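Local coordinates for endoglucanase (Clostridium thermocellum, PDB 2YIK), which probably hydrolyses internal beta-1,4-glucosidic bonds of cellulose, as a glycoside hydrolase family 9 endoglucanase, at residues Ser392-Leu404 with Tyr417-Leu429. Numbering follows the deposited sequence.
Sequences SARYNTAAQLIAL and YANWARSQMDYLL
Gln400 of helix 392-408 and Leu428 of helix 416-428 interlock as reciprocal knobs into holes in an antiparallel helix pair of the (alpha/alpha)6 barrel that characterises family 9 glycoside hydrolases. The axes of the two segments, 392-404 and 417-428, approach to 8.4 Å with 152° between their directions. Gln400 fills the hole formed by Ala421, Gln424, Met425 and Leu428; its chain, extended beyond CG, lays the amide across the neighbouring helix, where OE1 lies 3.3 Å from Met425 CE. In return, Leu428 enters between Ala393, Asn396, Thr397 and Gln400, its CD1 branch meeting Thr397 CG2 at 3.8 Å and its CD2 branch turned to the methyl of Ala393.

Small residues bring the backbones close at the other end. Ala403 CB packs 3.9 Å from Tyr417 CB and also touches Ala421 CB, while Leu404 reaches over with CD2 to Ala418 CB. Trp420 CG stands anti to the backbone N (chi1 169°), which carries the indole alongside the partner helix; Ala399 CB meets its edge at CH2, 3.7 Å away, and Gln424 CG of its own helix lies over one face, offset toward the rim. Helix 363-373 adds contacts from Trp372 to Ala399 and from Ser373 to Trp420.

Several polar groups here bond within their own helix or to a nearby loop: Thr397 OG1 joins Thr397 N on Ala393 O, and Asn396 ND2 bonds to Val385 O. The rotation of the Gln400 amide is set, at least in part, by a nearly straight bond from NE2 to Asn396 OD1, which lies in the amide plane, 2.7 Å long and 169° at the hydrogen.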
ATOM      1  N   SER A 392     -12.216  -3.140  -8.893  1.00 27.02           N
ATOM      2  CA  SER A 392     -12.823  -1.847  -9.158  1.00 24.73           C
ATOM      3  C   SER A 392     -12.902  -1.026  -7.873  1.00 24.00           C
ATOM      4  O   SER A 392     -12.711   0.188  -7.903  1.00 24.23           O
ATOM      5  CB  SER A 392     -14.227  -2.018  -9.753  1.00 25.71           C
ATOM      6  OG  SER A 392     -15.136  -2.588  -8.824  1.00 26.36           O
ATOM      7  N   ALA A 393     -13.178  -1.691  -6.750  1.00 21.75           N
ATOM      8  CA  ALA A 393     -13.290  -1.022  -5.447  1.00 22.48           C
ATOM      9  C   ALA A 393     -11.952  -0.423  -5.014  1.00 22.06           C
ATOM     10  O   ALA A 393     -11.894   0.633  -4.385  1.00 19.69           O
ATOM     11  CB  ALA A 393     -13.785  -2.002  -4.393  1.00 19.47           C
ATOM     12  N   ARG A 394     -10.882  -1.125  -5.353  1.00 23.26           N
ATOM     13  CA  ARG A 394      -9.538  -0.691  -5.029  1.00 24.92           C
ATOM     14  C   ARG A 394      -9.221   0.620  -5.753  1.00 24.52           C
ATOM     15  O   ARG A 394      -8.598   1.520  -5.185  1.00 25.45           O
ATOM     16  CB  ARG A 394      -8.560  -1.811  -5.406  1.00 26.17           C
ATOM     17  CG  ARG A 394      -7.108  -1.419  -5.538  1.00 29.36           C
ATOM     18  CD  ARG A 394      -6.771  -1.181  -6.994  1.00 29.38           C
ATOM     19  NE  ARG A 394      -7.177  -2.305  -7.830  1.00 32.14           N
ATOM     20  CZ  ARG A 394      -6.341  -3.150  -8.425  1.00 32.88           C
ATOM     21  NH1 ARG A 394      -5.028  -3.019  -8.282  1.00 35.31           N
ATOM     22  NH2 ARG A 394      -6.823  -4.114  -9.195  1.00 33.77           N
ATOM     23  N   TYR A 395      -9.671   0.737  -7.000  1.00 23.25           N
ATOM     24  CA  TYR A 395      -9.452   1.954  -7.783  1.00 22.99           C
ATOM     25  C   TYR A 395     -10.365   3.074  -7.302  1.00 23.32           C
ATOM     26  O   TYR A 395      -9.942   4.221  -7.153  1.00 22.14           O
ATOM     27  CB  TYR A 395      -9.739   1.702  -9.262  1.00 23.87           C
ATOM     28  CG  TYR A 395      -8.797   0.735  -9.923  1.00 25.33           C
ATOM     29  CD1 TYR A 395      -7.422   0.919  -9.842  1.00 25.37           C
ATOM     30  CD2 TYR A 395      -9.279  -0.325 -10.694  1.00 27.20           C
ATOM     31  CE1 TYR A 395      -6.542   0.076 -10.516  1.00 28.10           C
ATOM     32  CE2 TYR A 395      -8.404  -1.176 -11.375  1.00 27.84           C
ATOM     33  CZ  TYR A 395      -7.038  -0.961 -11.282  1.00 28.75           C
ATOM     34  OH  TYR A 395      -6.156  -1.766 -11.964  1.00 32.87           O
ATOM     35  N   ASN A 396     -11.628   2.724  -7.075  1.00 21.90           N
ATOM     36  CA  ASN A 396     -12.614   3.692  -6.628  1.00 22.98           C
ATOM     37  C   ASN A 396     -12.221   4.347  -5.305  1.00 22.02           C
ATOM     38  O   ASN A 396     -12.263   5.568  -5.184  1.00 24.82           O
ATOM     39  CB  ASN A 396     -13.985   3.021  -6.492  1.00 22.05           C
ATOM     40  CG  ASN A 396     -15.091   4.014  -6.159  1.00 22.97           C
ATOM     41  OD1 ASN A 396     -15.216   4.467  -5.026  1.00 24.90           O
ATOM     42  ND2 ASN A 396     -15.888   4.362  -7.157  1.00 22.27           N
ATOM     43  N   THR A 397     -11.843   3.544  -4.315  1.00 22.23           N
ATOM     44  CA  THR A 397     -11.459   4.101  -3.022  1.00 22.21           C
ATOM     45  C   THR A 397     -10.169   4.927  -3.104  1.00 22.15           C
ATOM     46  O   THR A 397      -9.970   5.836  -2.299  1.00 21.85           O
ATOM     47  CB  THR A 397     -11.340   2.996  -1.933  1.00 21.85           C
ATOM     48  OG1 THR A 397     -10.454   1.956  -2.366  1.00 21.18           O
ATOM     49  CG2 THR A 397     -12.717   2.414  -1.639  1.00 21.34           C
ATOM     50  N   ALA A 398      -9.314   4.624  -4.082  1.00 22.05           N
ATOM     51  CA  ALA A 398      -8.081   5.386  -4.274  1.00 22.67           C
ATOM     52  C   ALA A 398      -8.474   6.778  -4.762  1.00 22.46           C
ATOM     53  O   ALA A 398      -7.880   7.780  -4.363  1.00 24.36           O
ATOM     54  CB  ALA A 398      -7.188   4.710  -5.292  1.00 22.73           C
ATOM     55  N   ALA A 399      -9.476   6.836  -5.634  1.00 21.84           N
ATOM     56  CA  ALA A 399      -9.960   8.117  -6.140  1.00 22.12           C
ATOM     57  C   ALA A 399     -10.602   8.873  -4.982  1.00 20.70           C
ATOM     58  O   ALA A 399     -10.464  10.090  -4.871  1.00 21.17           O
ATOM     59  CB  ALA A 399     -10.981   7.901  -7.259  1.00 22.62           C
ATOM     60  N   GLN A 400     -11.316   8.145  -4.126  1.00 22.49           N
ATOM     61  CA  GLN A 400     -11.957   8.751  -2.962  1.00 22.03           C
ATOM     62  C   GLN A 400     -10.891   9.401  -2.083  1.00 22.72           C
ATOM     63  O   GLN A 400     -11.048  10.535  -1.623  1.00 23.96           O
ATOM     64  CB  GLN A 400     -12.710   7.693  -2.146  1.00 22.90           C
ATOM     65  CG  GLN A 400     -14.001   7.171  -2.776  1.00 21.01           C
ATOM     66  CD  GLN A 400     -14.749   6.230  -1.842  1.00 24.45           C
ATOM     67  OE1 GLN A 400     -14.866   6.500  -0.646  1.00 24.03           O
ATOM     68  NE2 GLN A 400     -15.263   5.126  -2.382  1.00 21.05           N
ATOM     69  N   LEU A 401      -9.808   8.669  -1.842  1.00 22.89           N
ATOM     70  CA  LEU A 401      -8.716   9.178  -1.023  1.00 23.45           C
ATOM     71  C   LEU A 401      -8.174  10.473  -1.613  1.00 23.14           C
ATOM     72  O   LEU A 401      -8.067  11.474  -0.908  1.00 23.30           O
ATOM     73  CB  LEU A 401      -7.590   8.147  -0.923  1.00 22.21           C
ATOM     74  CG  LEU A 401      -6.347   8.590  -0.143  1.00 23.28           C
ATOM     75  CD1 LEU A 401      -6.734   8.926   1.294  1.00 23.31           C
ATOM     76  CD2 LEU A 401      -5.304   7.481  -0.170  1.00 21.69           C
ATOM     77  N   ILE A 402      -7.847  10.454  -2.905  1.00 23.97           N
ATOM     78  CA  ILE A 402      -7.321  11.647  -3.572  1.00 24.16           C
ATOM     79  C   ILE A 402      -8.328  12.786  -3.471  1.00 24.20           C
ATOM     80  O   ILE A 402      -7.954  13.933  -3.255  1.00 23.56           O
ATOM     81  CB  ILE A 402      -7.009  11.391  -5.071  1.00 24.48           C
ATOM     82  CG1 ILE A 402      -5.933  10.307  -5.200  1.00 27.34           C
ATOM     83  CG2 ILE A 402      -6.578  12.696  -5.751  1.00 23.76           C
ATOM     84  CD1 ILE A 402      -4.615  10.699  -4.629  1.00 31.89           C
ATOM     85  N   ALA A 403      -9.607  12.465  -3.622  1.00 23.62           N
ATOM     86  CA  ALA A 403     -10.650  13.481  -3.541  1.00 23.12           C
ATOM     87  C   ALA A 403     -10.660  14.166  -2.169  1.00 24.36           C
ATOM     88  O   ALA A 403     -10.767  15.389  -2.074  1.00 22.97           O
ATOM     89  CB  ALA A 403     -12.010  12.852  -3.813  1.00 23.17           C
ATOM     90  N   LEU A 404     -10.547  13.363  -1.113  1.00 23.79           N
ATOM     91  CA  LEU A 404     -10.560  13.867   0.256  1.00 24.70           C
ATOM     92  C   LEU A 404      -9.279  14.630   0.613  1.00 24.67           C
ATOM     93  O   LEU A 404      -9.317  15.589   1.377  1.00 24.26           O
ATOM     94  CB  LEU A 404     -10.801  12.700   1.214  1.00 21.73           C
ATOM     95  CG  LEU A 404     -12.168  12.050   0.936  1.00 21.40           C
ATOM     96  CD1 LEU A 404     -12.197  10.612   1.422  1.00 18.77           C
ATOM     97  CD2 LEU A 404     -13.256  12.884   1.597  1.00 18.92           C
ATOM     98  N   TYR A 417     -15.919  17.203  -4.680  1.00 27.68           N
ATOM     99  CA  TYR A 417     -15.068  16.001  -4.696  1.00 26.48           C
ATOM    100  C   TYR A 417     -15.378  15.091  -3.505  1.00 25.63           C
ATOM    101  O   TYR A 417     -15.689  13.912  -3.681  1.00 23.74           O
ATOM    102  CB  TYR A 417     -13.573  16.364  -4.714  1.00 25.65           C
ATOM    103  CG  TYR A 417     -13.165  17.120  -5.961  1.00 26.48           C
ATOM    104  CD1 TYR A 417     -13.738  16.820  -7.202  1.00 26.11           C
ATOM    105  CD2 TYR A 417     -12.224  18.148  -5.903  1.00 27.22           C
ATOM    106  CE1 TYR A 417     -13.391  17.526  -8.346  1.00 26.90           C
ATOM    107  CE2 TYR A 417     -11.868  18.861  -7.048  1.00 27.06           C
ATOM    108  CZ  TYR A 417     -12.456  18.549  -8.263  1.00 28.99           C
ATOM    109  OH  TYR A 417     -12.122  19.275  -9.389  1.00 29.99           O
ATOM    110  N   ALA A 418     -15.299  15.642  -2.297  1.00 26.51           N
ATOM    111  CA  ALA A 418     -15.599  14.877  -1.094  1.00 27.06           C
ATOM    112  C   ALA A 418     -17.042  14.368  -1.131  1.00 27.44           C
ATOM    113  O   ALA A 418     -17.318  13.236  -0.740  1.00 28.40           O
ATOM    114  CB  ALA A 418     -15.383  15.737   0.141  1.00 27.29           C
ATOM    115  N   ASN A 419     -17.965  15.211  -1.593  1.00 27.70           N
ATOM    116  CA  ASN A 419     -19.365  14.813  -1.679  1.00 27.29           C
ATOM    117  C   ASN A 419     -19.472  13.614  -2.609  1.00 27.13           C
ATOM    118  O   ASN A 419     -20.219  12.673  -2.336  1.00 26.82           O
ATOM    119  CB  ASN A 419     -20.238  15.962  -2.202  1.00 27.23           C
ATOM    120  CG  ASN A 419     -20.243  17.156  -1.266  1.00 30.44           C
ATOM    121  OD1 ASN A 419     -20.038  17.009  -0.064  1.00 30.24           O
ATOM    122  ND2 ASN A 419     -20.491  18.343  -1.812  1.00 30.62           N
ATOM    123  N   TRP A 420     -18.719  13.650  -3.706  1.00 26.80           N
ATOM    124  CA  TRP A 420     -18.719  12.544  -4.655  1.00 25.67           C
ATOM    125  C   TRP A 420     -18.133  11.297  -3.989  1.00 25.62           C
ATOM    126  O   TRP A 420     -18.675  10.193  -4.121  1.00 25.13           O
ATOM    127  CB  TRP A 420     -17.878  12.889  -5.880  1.00 25.19           C
ATOM    128  CG  TRP A 420     -17.621  11.701  -6.753  1.00 24.25           C
ATOM    129  CD1 TRP A 420     -18.476  11.145  -7.656  1.00 23.72           C
ATOM    130  CD2 TRP A 420     -16.435  10.892  -6.770  1.00 24.59           C
ATOM    131  NE1 TRP A 420     -17.899  10.039  -8.238  1.00 23.08           N
ATOM    132  CE2 TRP A 420     -16.648   9.862  -7.714  1.00 23.82           C
ATOM    133  CE3 TRP A 420     -15.218  10.940  -6.081  1.00 22.69           C
ATOM    134  CZ2 TRP A 420     -15.680   8.883  -7.984  1.00 23.85           C
ATOM    135  CZ3 TRP A 420     -14.257   9.968  -6.350  1.00 24.46           C
ATOM    136  CH2 TRP A 420     -14.496   8.953  -7.295  1.00 23.87           C
ATOM    137  N   ALA A 421     -17.014  11.478  -3.291  1.00 25.06           N
ATOM    138  CA  ALA A 421     -16.353  10.367  -2.606  1.00 24.89           C
ATOM    139  C   ALA A 421     -17.345   9.683  -1.665  1.00 24.15           C
ATOM    140  O   ALA A 421     -17.414   8.457  -1.599  1.00 22.97           O
ATOM    141  CB  ALA A 421     -15.146  10.873  -1.817  1.00 24.34           C
ATOM    142  N   ARG A 422     -18.111  10.494  -0.944  1.00 23.84           N
ATOM    143  CA  ARG A 422     -19.102   9.974  -0.015  1.00 25.86           C
ATOM    144  C   ARG A 422     -20.156   9.124  -0.722  1.00 25.02           C
ATOM    145  O   ARG A 422     -20.543   8.067  -0.226  1.00 25.36           O
ATOM    146  CB  ARG A 422     -19.798  11.116   0.724  1.00 26.14           C
ATOM    147  CG  ARG A 422     -20.620  10.620   1.893  1.00 27.55           C
ATOM    148  CD  ARG A 422     -21.406  11.726   2.570  1.00 27.85           C
ATOM    149  NE  ARG A 422     -21.988  11.250   3.822  1.00 28.73           N
ATOM    150  CZ  ARG A 422     -22.661  12.014   4.677  1.00 29.93           C
ATOM    151  NH1 ARG A 422     -22.847  13.299   4.415  1.00 28.74           N
ATOM    152  NH2 ARG A 422     -23.132  11.495   5.806  1.00 30.37           N
ATOM    153  N   SER A 423     -20.627   9.592  -1.874  1.00 25.48           N
ATOM    154  CA  SER A 423     -21.630   8.844  -2.620  1.00 25.70           C
ATOM    155  C   SER A 423     -21.047   7.486  -3.013  1.00 24.07           C
ATOM    156  O   SER A 423     -21.742   6.475  -2.992  1.00 24.77           O
ATOM    157  CB  SER A 423     -22.076   9.618  -3.870  1.00 26.05           C
ATOM    158  OG  SER A 423     -21.121   9.548  -4.913  1.00 32.12           O
ATOM    159  N   GLN A 424     -19.762   7.458  -3.347  1.00 24.27           N
ATOM    160  CA  GLN A 424     -19.124   6.210  -3.738  1.00 23.58           C
ATOM    161  C   GLN A 424     -18.923   5.264  -2.551  1.00 25.11           C
ATOM    162  O   GLN A 424     -19.142   4.058  -2.681  1.00 25.01           O
ATOM    163  CB  GLN A 424     -17.792   6.493  -4.443  1.00 23.21           C
ATOM    164  CG  GLN A 424     -17.931   7.243  -5.775  1.00 20.68           C
ATOM    165  CD  GLN A 424     -18.913   6.578  -6.733  1.00 23.82           C
ATOM    166  OE1 GLN A 424     -20.021   7.078  -6.962  1.00 25.62           O
ATOM    167  NE2 GLN A 424     -18.513   5.445  -7.294  1.00 18.52           N
ATOM    168  N   MET A 425     -18.515   5.793  -1.399  1.00 26.29           N
ATOM    169  CA  MET A 425     -18.335   4.934  -0.226  1.00 26.78           C
ATOM    170  C   MET A 425     -19.691   4.374   0.200  1.00 25.99           C
ATOM    171  O   MET A 425     -19.798   3.199   0.566  1.00 26.80           O
ATOM    172  CB  MET A 425     -17.719   5.697   0.949  1.00 25.61           C
ATOM    173  CG  MET A 425     -17.381   4.792   2.134  1.00 27.40           C
ATOM    174  SD  MET A 425     -16.178   3.501   1.681  1.00 29.96           S
ATOM    175  CE  MET A 425     -14.598   4.449   1.917  1.00 28.70           C
ATOM    176  N   ASP A 426     -20.724   5.213   0.154  1.00 27.00           N
ATOM    177  CA  ASP A 426     -22.059   4.748   0.526  1.00 28.93           C
ATOM    178  C   ASP A 426     -22.510   3.639  -0.436  1.00 29.22           C
ATOM    179  O   ASP A 426     -23.180   2.693  -0.012  1.00 29.96           O
ATOM    180  CB  ASP A 426     -23.068   5.905   0.541  1.00 28.86           C
ATOM    181  CG  ASP A 426     -22.844   6.863   1.705  1.00 29.84           C
ATOM    182  OD1 ASP A 426     -21.980   6.583   2.567  1.00 28.44           O
ATOM    183  OD2 ASP A 426     -23.540   7.899   1.766  1.00 30.33           O
ATOM    184  N   TYR A 427     -22.148   3.737  -1.718  1.00 27.96           N
ATOM    185  CA  TYR A 427     -22.516   2.677  -2.663  1.00 27.32           C
ATOM    186  C   TYR A 427     -21.824   1.396  -2.204  1.00 27.72           C
ATOM    187  O   TYR A 427     -22.451   0.336  -2.107  1.00 28.18           O
ATOM    188  CB  TYR A 427     -22.059   2.996  -4.101  1.00 26.12           C
ATOM    189  CG  TYR A 427     -22.260   1.846  -5.094  1.00 25.03           C
ATOM    190  CD1 TYR A 427     -21.427   0.730  -5.068  1.00 24.32           C
ATOM    191  CD2 TYR A 427     -23.301   1.862  -6.035  1.00 24.80           C
ATOM    192  CE1 TYR A 427     -21.620  -0.348  -5.941  1.00 24.64           C
ATOM    193  CE2 TYR A 427     -23.501   0.785  -6.921  1.00 22.53           C
ATOM    194  CZ  TYR A 427     -22.656  -0.319  -6.862  1.00 24.59           C
ATOM    195  OH  TYR A 427     -22.840  -1.410  -7.694  1.00 25.42           O
ATOM    196  N   LEU A 428     -20.529   1.492  -1.920  1.00 26.19           N
ATOM    197  CA  LEU A 428     -19.778   0.320  -1.486  1.00 26.64           C
ATOM    198  C   LEU A 428     -20.256  -0.232  -0.145  1.00 26.46           C
ATOM    199  O   LEU A 428     -20.078  -1.415   0.131  1.00 26.64           O
ATOM    200  CB  LEU A 428     -18.275   0.631  -1.434  1.00 27.37           C
ATOM    201  CG  LEU A 428     -17.592   0.740  -2.808  1.00 26.52           C
ATOM    202  CD1 LEU A 428     -16.162   1.255  -2.642  1.00 27.31           C
ATOM    203  CD2 LEU A 428     -17.597  -0.619  -3.496  1.00 25.41           C
ATOM    204  N   LEU A 429     -20.872   0.608   0.681  1.00 26.11           N
ATOM    205  CA  LEU A 429     -21.369   0.147   1.970  1.00 27.52           C
ATOM    206  C   LEU A 429     -22.783  -0.440   1.874  1.00 28.18           C
ATOM    207  O   LEU A 429     -23.334  -0.888   2.874  1.00 27.42           O
ATOM    208  CB  LEU A 429     -21.333   1.287   3.000  1.00 25.74           C
ATOM    209  CG  LEU A 429     -19.936   1.761   3.435  1.00 28.00           C
ATOM    210  CD1 LEU A 429     -20.061   2.881   4.464  1.00 27.44           C
ATOM    211  CD2 LEU A 429     -19.151   0.588   4.023  1.00 26.67           C
TER